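Local coordinates for D-isomer specific 2-hydroxyacid dehydrogenase family protein (Aeromonas salmonicida subsp. salmonicida, PDB 3HG7) that probably acts as an NAD-dependent oxidoreductase of the D-isomer specific 2-hydroxyacid dehydrogenase family, at residues L254-Q259 with T277-A282; R141-L146 with F162-L167. The protein carries 1 engineered substitution. All coordinates share one frame; numbering follows the deposited sequence.

Contact 1: residues L254-Q259 with T277-A282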
ATOM      1  N   LEU A 254      10.387  -3.578  -4.517  1.00 16.62           N
ATOM      2  CA  LEU A 254       9.978  -2.501  -3.636  1.00 16.27           C
ATOM      3  C   LEU A 254       9.015  -1.575  -4.335  1.00 15.58           C
ATOM      4  O   LEU A 254       9.338  -1.060  -5.404  1.00 15.68           O
ATOM      5  CB  LEU A 254      11.188  -1.680  -3.190  1.00 16.61           C
ATOM      6  CG  LEU A 254      12.372  -2.345  -2.483  1.00 25.51           C
ATOM      7  CD1 LEU A 254      13.208  -1.241  -1.873  1.00 18.00           C
ATOM      8  CD2 LEU A 254      11.915  -3.334  -1.427  1.00 18.03           C
ATOM      9  N   ASP A 255       7.841  -1.387  -3.732  1.00 15.00           N
ATOM     10  CA  ASP A 255       6.827  -0.484  -4.279  1.00 15.09           C
ATOM     11  C   ASP A 255       6.869   0.862  -3.521  1.00 16.44           C
ATOM     12  O   ASP A 255       6.363   1.873  -3.996  1.00 15.26           O
ATOM     13  CB  ASP A 255       5.433  -1.114  -4.178  1.00 15.19           C
ATOM     14  CG  ASP A 255       4.380  -0.319  -4.921  1.00  7.39           C
ATOM     15  OD1 ASP A 255       4.641   0.063  -6.096  1.00 15.38           O
ATOM     16  OD2 ASP A 255       3.321  -0.024  -4.305  1.00 15.63           O
ATOM     17  N   VAL A 256       7.526   0.858  -2.366  1.00 18.93           N
ATOM     18  CA  VAL A 256       7.525   2.028  -1.456  1.00 20.26           C
ATOM     19  C   VAL A 256       8.931   2.338  -0.964  1.00 22.07           C
ATOM     20  O   VAL A 256       9.802   1.463  -0.932  1.00 21.84           O
ATOM     21  CB  VAL A 256       6.590   1.817  -0.267  1.00 20.23           C
ATOM     22  CG1 VAL A 256       5.148   1.775  -0.742  1.00 19.40           C
ATOM     23  CG2 VAL A 256       6.979   0.537   0.532  1.00 19.25           C
ATOM     24  N   PHE A 257       9.158   3.600  -0.602  1.00 24.48           N
ATOM     25  CA  PHE A 257      10.516   4.071  -0.389  1.00 25.42           C
ATOM     26  C   PHE A 257      10.581   5.113   0.713  1.00 26.77           C
ATOM     27  O   PHE A 257       9.576   5.770   1.000  1.00 26.04           O
ATOM     28  CB  PHE A 257      11.080   4.611  -1.700  1.00 24.40           C
ATOM     29  CG  PHE A 257      11.097   3.581  -2.790  1.00 21.75           C
ATOM     30  CD1 PHE A 257      12.156   2.666  -2.879  1.00 24.63           C
ATOM     31  CD2 PHE A 257      10.027   3.473  -3.682  1.00 24.64           C
ATOM     32  CE1 PHE A 257      12.164   1.685  -3.866  1.00 22.04           C
ATOM     33  CE2 PHE A 257      10.019   2.488  -4.657  1.00 20.82           C
ATOM     34  CZ  PHE A 257      11.098   1.602  -4.753  1.00 25.11           C
ATOM     35  N   GLU A 258      11.761   5.231   1.324  1.00 28.75           N
ATOM     36  CA  GLU A 258      12.036   6.268   2.338  1.00 31.37           C
ATOM     37  C   GLU A 258      11.737   7.672   1.786  1.00 31.99           C
ATOM     38  O   GLU A 258      11.258   8.545   2.518  1.00 31.61           O
ATOM     39  CB  GLU A 258      13.502   6.166   2.807  1.00 32.95           C
ATOM     40  CG  GLU A 258      13.704   6.167   4.326  1.00 56.15           C
ATOM     41  CD  GLU A 258      14.657   5.055   4.799  1.00 34.97           C
ATOM     42  OE1 GLU A 258      15.811   4.982   4.314  1.00 56.15           O
ATOM     43  OE2 GLU A 258      14.237   4.251   5.663  1.00 56.29           O
ATOM     44  N   GLN A 259      12.028   7.879   0.499  1.00 32.92           N
ATOM     45  CA  GLN A 259      11.678   9.122  -0.204  1.00 34.32           C
ATOM     46  C   GLN A 259      10.936   8.823  -1.525  1.00 34.10           C
ATOM     47  O   GLN A 259      11.439   8.072  -2.363  1.00 33.71           O
ATOM     48  CB  GLN A 259      12.944   9.951  -0.478  1.00 35.44           C
ATOM     49  CG  GLN A 259      12.761  11.166  -1.409  1.00 52.49           C
ATOM     50  CD  GLN A 259      12.314  12.441  -0.687  1.00 37.09           C
ATOM     51  OE1 GLN A 259      12.957  12.893   0.266  1.00 52.73           O
ATOM     52  NE2 GLN A 259      11.216  13.035  -1.158  1.00 52.61           N
ATOM     53  N   THR A 277       8.860  -0.348  -8.430  1.00 15.24           N
ATOM     54  CA  THR A 277       7.608   0.128  -8.988  1.00 14.42           C
ATOM     55  C   THR A 277       7.213   1.437  -8.295  1.00 14.07           C
ATOM     56  O   THR A 277       7.455   1.589  -7.099  1.00 13.85           O
ATOM     57  CB  THR A 277       6.504  -0.929  -8.893  1.00 14.50           C
ATOM     58  OG1 THR A 277       6.339  -1.379  -7.532  1.00 14.62           O
ATOM     59  CG2 THR A 277       6.845  -2.105  -9.800  1.00 13.53           C
ATOM     60  N   PRO A 278       6.568   2.358  -9.028  1.00 13.49           N
ATOM     61  CA  PRO A 278       6.331   3.711  -8.462  1.00 14.30           C
ATOM     62  C   PRO A 278       5.102   3.815  -7.564  1.00 15.11           C
ATOM     63  O   PRO A 278       4.152   4.538  -7.882  1.00 15.47           O
ATOM     64  CB  PRO A 278       6.193   4.577  -9.703  1.00 14.42           C
ATOM     65  CG  PRO A 278       5.624   3.632 -10.768  1.00 11.65           C
ATOM     66  CD  PRO A 278       6.228   2.280 -10.468  1.00 13.32           C
ATOM     67  N   HIS A 279       5.136   3.095  -6.438  1.00 16.56           N
ATOM     68  CA  HIS A 279       4.046   3.087  -5.473  1.00 18.18           C
ATOM     69  C   HIS A 279       2.670   2.912  -6.130  1.00 16.89           C
ATOM     70  O   HIS A 279       1.772   3.738  -5.963  1.00 16.57           O
ATOM     71  CB  HIS A 279       4.104   4.354  -4.607  1.00 20.14           C
ATOM     72  CG  HIS A 279       3.440   4.207  -3.273  1.00 23.52           C
ATOM     73  ND1 HIS A 279       3.512   5.177  -2.300  1.00 22.34           N
ATOM     74  CD2 HIS A 279       2.716   3.192  -2.741  1.00 22.50           C
ATOM     75  CE1 HIS A 279       2.840   4.779  -1.231  1.00 23.82           C
ATOM     76  NE2 HIS A 279       2.352   3.575  -1.468  1.00 24.18           N
ATOM     77  N   ASN A 280       2.512   1.823  -6.878  1.00 15.19           N
ATOM     78  CA  ASN A 280       1.285   1.590  -7.613  1.00 15.13           C
ATOM     79  C   ASN A 280       0.840   0.128  -7.537  1.00 14.88           C
ATOM     80  O   ASN A 280       0.089  -0.348  -8.392  1.00 14.33           O
ATOM     81  CB  ASN A 280       1.388   2.131  -9.061  1.00 16.07           C
ATOM     82  CG  ASN A 280       2.343   1.332  -9.942  1.00 13.57           C
ATOM     83  OD1 ASN A 280       3.107   0.458  -9.466  1.00 17.36           O
ATOM     84  ND2 ASN A 280       2.314   1.626 -11.238  1.00 16.91           N
ATOM     85  N   SER A 281       1.278  -0.567  -6.482  1.00 15.44           N
ATOM     86  CA  SER A 281       0.920  -1.996  -6.309  1.00 14.76           C
ATOM     87  C   SER A 281      -0.591  -2.195  -6.128  1.00 14.49           C
ATOM     88  O   SER A 281      -1.148  -3.219  -6.548  1.00 14.16           O
ATOM     89  CB  SER A 281       1.720  -2.632  -5.153  1.00 14.85           C
ATOM     90  OG  SER A 281       1.408  -2.012  -3.888  1.00 16.08           O
ATOM     91  N   ALA A 282      -1.283  -1.221  -5.511  1.00 14.94           N
ATOM     92  CA  ALA A 282      -2.706  -1.388  -5.307  1.00 15.71           C
ATOM     93  C   ALA A 282      -3.397  -0.032  -5.327  1.00 16.43           C
ATOM     94  O   ALA A 282      -3.524   0.607  -4.297  1.00 17.27           O
ATOM     95  CB  ALA A 282      -2.973  -2.130  -3.985  1.00 16.98           C
TER
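Where two neighbouring strands run out, Thr-277 N still donates to Leu-254 O (3.1 Å), and just beyond it the CA atoms of Asp-255 and His-279 come within 4.7 Å of each other. From there on the carboxylate of Asp-255 does the work. Its CG stands anti to the backbone N (chi1 -171°), which swings the group across to the loop 277-281. OD1 takes two bonds: Thr-277 OG1 reaches it at 2.7 Å on the anti side, somewhat out of the carboxylate plane, while Asn-280 N comes to the syn lone pair at 2.9 Å. OD2 accepts from Ser-281 N, which sits well above the plane. Three donors from this loop thus grip a buried carboxylate and fix its rotation. Within the loop, Pro-278 centres an inverse gamma turn, with His-279 N bonded to Thr-277 O. This is the loop region at the C-terminal edge of a Rossmann-type sheet, where family members carry a histidine-glutamate pair; His-279, with ND1 bonded to Glu-260, probably supplies that histidine here. Its ring is packed by Val-256, whose CG1 sits over one face, 3.6 Å from the centroid in a CH-pi contact and displaced toward the NE2-CD2 rim. Asp-255 OD2 meets the same ring at its edge, 3.6 Å from CD2. Phe-257 turns its CE2 edge to Thr-277 O (3.7 Å). Tyr-106 of helix 100-115 hydrogen-bonds Thr-277 OG1, and a glycerol, probably from the crystallisation liquor, makes a weak hydrogen bond with His-279 NE2.

Contact 2: residues R141-L146 with F162-L167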
ATOM      1  N   ARG A 141       7.015 -24.276  -1.386  1.00 18.09           N
ATOM      2  CA  ARG A 141       7.874 -23.191  -0.939  1.00 17.87           C
ATOM      3  C   ARG A 141       7.171 -22.421   0.175  1.00 17.58           C
ATOM      4  O   ARG A 141       5.948 -22.499   0.290  1.00 17.70           O
ATOM      5  CB  ARG A 141       8.136 -22.247  -2.106  1.00 19.93           C
ATOM      6  CG  ARG A 141       8.444 -22.950  -3.384  1.00 27.31           C
ATOM      7  CD  ARG A 141       9.905 -23.103  -3.546  1.00 23.27           C
ATOM      8  NE  ARG A 141      10.609 -21.819  -3.538  1.00 28.36           N
ATOM      9  CZ  ARG A 141      11.836 -21.662  -4.022  1.00 24.76           C
ATOM     10  NH1 ARG A 141      12.439 -20.489  -3.952  1.00 28.56           N
ATOM     11  NH2 ARG A 141      12.459 -22.698  -4.578  1.00 28.83           N
ATOM     12  N   THR A 142       7.939 -21.686   0.983  1.00 16.29           N
ATOM     13  CA  THR A 142       7.387 -20.996   2.151  1.00 17.06           C
ATOM     14  C   THR A 142       7.243 -19.505   1.940  1.00 16.59           C
ATOM     15  O   THR A 142       8.234 -18.797   1.681  1.00 16.10           O
ATOM     16  CB  THR A 142       8.288 -21.114   3.367  1.00 19.52           C
ATOM     17  OG1 THR A 142       9.621 -20.747   2.973  1.00 27.28           O
ATOM     18  CG2 THR A 142       8.272 -22.531   3.906  1.00 24.17           C
ATOM     19  N   LEU A 143       6.009 -19.040   2.104  1.00 16.28           N
ATOM     20  CA  LEU A 143       5.696 -17.613   2.037  1.00 16.37           C
ATOM     21  C   LEU A 143       5.638 -17.117   3.473  1.00 17.43           C
ATOM     22  O   LEU A 143       4.883 -17.660   4.254  1.00 17.03           O
ATOM     23  CB  LEU A 143       4.337 -17.400   1.357  1.00 16.15           C
ATOM     24  CG  LEU A 143       3.812 -15.968   1.170  1.00 14.93           C
ATOM     25  CD1 LEU A 143       4.853 -15.058   0.520  1.00 15.92           C
ATOM     26  CD2 LEU A 143       2.502 -15.919   0.361  1.00 16.32           C
ATOM     27  N   LEU A 144       6.464 -16.126   3.814  1.00 18.11           N
ATOM     28  CA  LEU A 144       6.326 -15.368   5.068  1.00 18.39           C
ATOM     29  C   LEU A 144       5.699 -14.004   4.794  1.00 17.78           C
ATOM     30  O   LEU A 144       6.226 -13.238   3.968  1.00 17.51           O
ATOM     31  CB  LEU A 144       7.697 -15.125   5.692  1.00 19.16           C
ATOM     32  CG  LEU A 144       7.676 -14.338   6.999  1.00 26.05           C
ATOM     33  CD1 LEU A 144       6.744 -15.008   8.011  1.00 19.88           C
ATOM     34  CD2 LEU A 144       9.074 -14.172   7.552  1.00 19.61           C
ATOM     35  N   ILE A 145       4.617 -13.681   5.502  1.00 18.60           N
ATOM     36  CA  ILE A 145       3.963 -12.377   5.363  1.00 19.04           C
ATOM     37  C   ILE A 145       3.982 -11.645   6.711  1.00 21.51           C
ATOM     38  O   ILE A 145       3.603 -12.224   7.747  1.00 22.38           O
ATOM     39  CB  ILE A 145       2.502 -12.499   4.856  1.00 18.18           C
ATOM     40  CG1 ILE A 145       2.444 -13.313   3.559  1.00 21.24           C
ATOM     41  CG2 ILE A 145       1.857 -11.091   4.700  1.00 20.75           C
ATOM     42  CD1 ILE A 145       1.022 -13.617   3.057  1.00 19.49           C
ATOM     43  N   LEU A 146       4.477 -10.410   6.684  1.00 22.04           N
ATOM     44  CA  LEU A 146       4.448  -9.499   7.828  1.00 23.28           C
ATOM     45  C   LEU A 146       3.251  -8.582   7.679  1.00 24.20           C
ATOM     46  O   LEU A 146       3.209  -7.711   6.812  1.00 24.97           O
ATOM     47  CB  LEU A 146       5.738  -8.674   7.919  1.00 23.40           C
ATOM     48  CG  LEU A 146       7.072  -9.374   7.673  1.00 29.84           C
ATOM     49  CD1 LEU A 146       8.189  -8.450   8.105  1.00 24.22           C
ATOM     50  CD2 LEU A 146       7.162 -10.695   8.413  1.00 24.28           C
ATOM     51  N   PHE A 162      -1.344 -21.534  -4.452  1.00 15.25           N
ATOM     52  CA  PHE A 162      -0.167 -21.975  -5.233  1.00 15.89           C
ATOM     53  C   PHE A 162       0.635 -23.077  -4.533  1.00 17.36           C
ATOM     54  O   PHE A 162       1.698 -23.492  -4.994  1.00 18.12           O
ATOM     55  CB  PHE A 162       0.685 -20.755  -5.658  1.00 14.12           C
ATOM     56  CG  PHE A 162       0.105 -20.007  -6.808  1.00 19.65           C
ATOM     57  CD1 PHE A 162       0.123 -20.533  -8.091  1.00 12.86           C
ATOM     58  CD2 PHE A 162      -0.504 -18.772  -6.604  1.00 12.91           C
ATOM     59  CE1 PHE A 162      -0.440 -19.833  -9.160  1.00 19.52           C
ATOM     60  CE2 PHE A 162      -1.053 -18.063  -7.673  1.00 20.35           C
ATOM     61  CZ  PHE A 162      -1.032 -18.587  -8.940  1.00 12.39           C
ATOM     62  N   GLY A 163       0.076 -23.596  -3.441  1.00 17.28           N
ATOM     63  CA  GLY A 163       0.630 -24.797  -2.819  1.00 16.67           C
ATOM     64  C   GLY A 163       1.814 -24.452  -1.947  1.00 16.03           C
ATOM     65  O   GLY A 163       2.599 -25.327  -1.595  1.00 15.74           O
ATOM     66  N   MET A 164       1.934 -23.166  -1.609  1.00 15.15           N
ATOM     67  CA  MET A 164       2.964 -22.688  -0.679  1.00 15.26           C
ATOM     68  C   MET A 164       2.561 -22.945   0.775  1.00 17.15           C
ATOM     69  O   MET A 164       1.372 -22.991   1.091  1.00 17.40           O
ATOM     70  CB  MET A 164       3.197 -21.183  -0.880  1.00 14.37           C
ATOM     71  CG  MET A 164       3.967 -20.867  -2.166  1.00  8.46           C
ATOM     72  SD  MET A 164       4.022 -19.144  -2.586  1.00 11.84           S
ATOM     73  CE  MET A 164       5.603 -18.649  -1.876  1.00  4.52           C
ATOM     74  N   LYS A 165       3.558 -23.087   1.647  1.00 18.64           N
ATOM     75  CA  LYS A 165       3.361 -22.977   3.082  1.00 21.26           C
ATOM     76  C   LYS A 165       3.234 -21.489   3.356  1.00 21.29           C
ATOM     77  O   LYS A 165       3.930 -20.682   2.714  1.00 20.94           O
ATOM     78  CB  LYS A 165       4.549 -23.558   3.863  1.00 23.18           C
ATOM     79  CG  LYS A 165       4.689 -25.085   3.760  1.00 39.57           C
ATOM     80  CD  LYS A 165       5.495 -25.732   4.931  1.00 26.53           C
ATOM     81  CE  LYS A 165       5.241 -25.093   6.341  1.00 39.81           C
ATOM     82  NZ  LYS A 165       3.821 -24.735   6.704  1.00 27.83           N
ATOM     83  N   VAL A 166       2.328 -21.120   4.269  1.00 21.03           N
ATOM     84  CA  VAL A 166       2.103 -19.696   4.575  1.00 22.02           C
ATOM     85  C   VAL A 166       2.189 -19.409   6.068  1.00 22.48           C
ATOM     86  O   VAL A 166       1.362 -19.895   6.863  1.00 22.18           O
ATOM     87  CB  VAL A 166       0.787 -19.110   3.955  1.00 21.59           C
ATOM     88  CG1 VAL A 166       0.741 -17.618   4.164  1.00 15.37           C
ATOM     89  CG2 VAL A 166       0.716 -19.380   2.429  1.00 15.13           C
ATOM     90  N   LEU A 167       3.214 -18.639   6.432  1.00 21.73           N
ATOM     91  CA  LEU A 167       3.428 -18.225   7.806  1.00 21.07           C
ATOM     92  C   LEU A 167       3.223 -16.724   7.918  1.00 20.93           C
ATOM     93  O   LEU A 167       3.655 -15.963   7.046  1.00 18.64           O
ATOM     94  CB  LEU A 167       4.844 -18.540   8.259  1.00 21.88           C
ATOM     95  CG  LEU A 167       5.407 -19.957   8.143  1.00 14.02           C
ATOM     96  CD1 LEU A 167       6.854 -19.974   8.609  1.00 22.31           C
ATOM     97  CD2 LEU A 167       4.589 -20.996   8.901  1.00 21.97           C
TER
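Leu-143 sits opposite Val-166 in a parallel pairing and bonds through both its backbone polar atoms, N to Lys-165 O at 2.7 Å and O to Leu-167 N at 2.9 Å. Arg-141 O accepts from Lys-165 N at the start of the pairing, and Ile-145 N donates to Leu-167 O further along, with the pairing continuing to Val-169; the strand axes lie 4.7 Å apart and are turned by 20°. A bump on one face is the methyl tip of Met-164. Its chain bends at chi3, so that CE curls back over the neighbouring strand and settles 3.7 Å from Leu-143 CB. Further along the same face, Leu-143 CB lies against Val-166 CG2, and Val-166 CG1 meets Ile-145 CD1 at 4.2 Å in an oblique crossing. These two strands and helix 150-161 make the beta-alpha-beta unit that opens the Rossmann fold, and Ile-155 and Ala-156 of that helix fit down onto Leu-143, Ile-145 and Val-166. The strand 142-146 leads straight into Gly-147, the first glycine of what looks like a GxGxxG dinucleotide-binding turn, which would fit the NAD binding expected of the family. The opposite face carries Thr-142, Leu-144, Lys-165 and Leu-167. With CG anti to the backbone N (chi1 180°) and chi2 near 55°, Leu-144 lays CD1 over the backbone of Leu-167, 3.4 Å from its O and 4.0 Å from its CB. Met-191 of helix 188-193 touches both leucines. Nearer the strand start, Thr-142 and Lys-165 run side by side in the same direction, CG2 against CB at 3.9 Å, before the lysine bends off toward Asp-180 in a long, weak ion pair.

In the fold
The N-terminal part of the chain runs through its own parallel sheet, and helix 100-115 follows; contact 2 comes next, closing the loop that holds helix 150-161 and pairing two strands in one half of the second sheet. Strand 181-183 lies outside this pair, and the chain then crosses to the other half, running outward through 197-200, 225-228, 251-254 and 274-276. Contact 1 closes there, before helix 286-301. The two loops follow in series, neither enclosing nor crossing the other. Their centres lie 22 Å apart, with nearest atoms about 11 Å: contact 2 joins the first two strands of the NAD-binding sheet, and contact 1 joins the loops after its last two strands, next to helix 100-115.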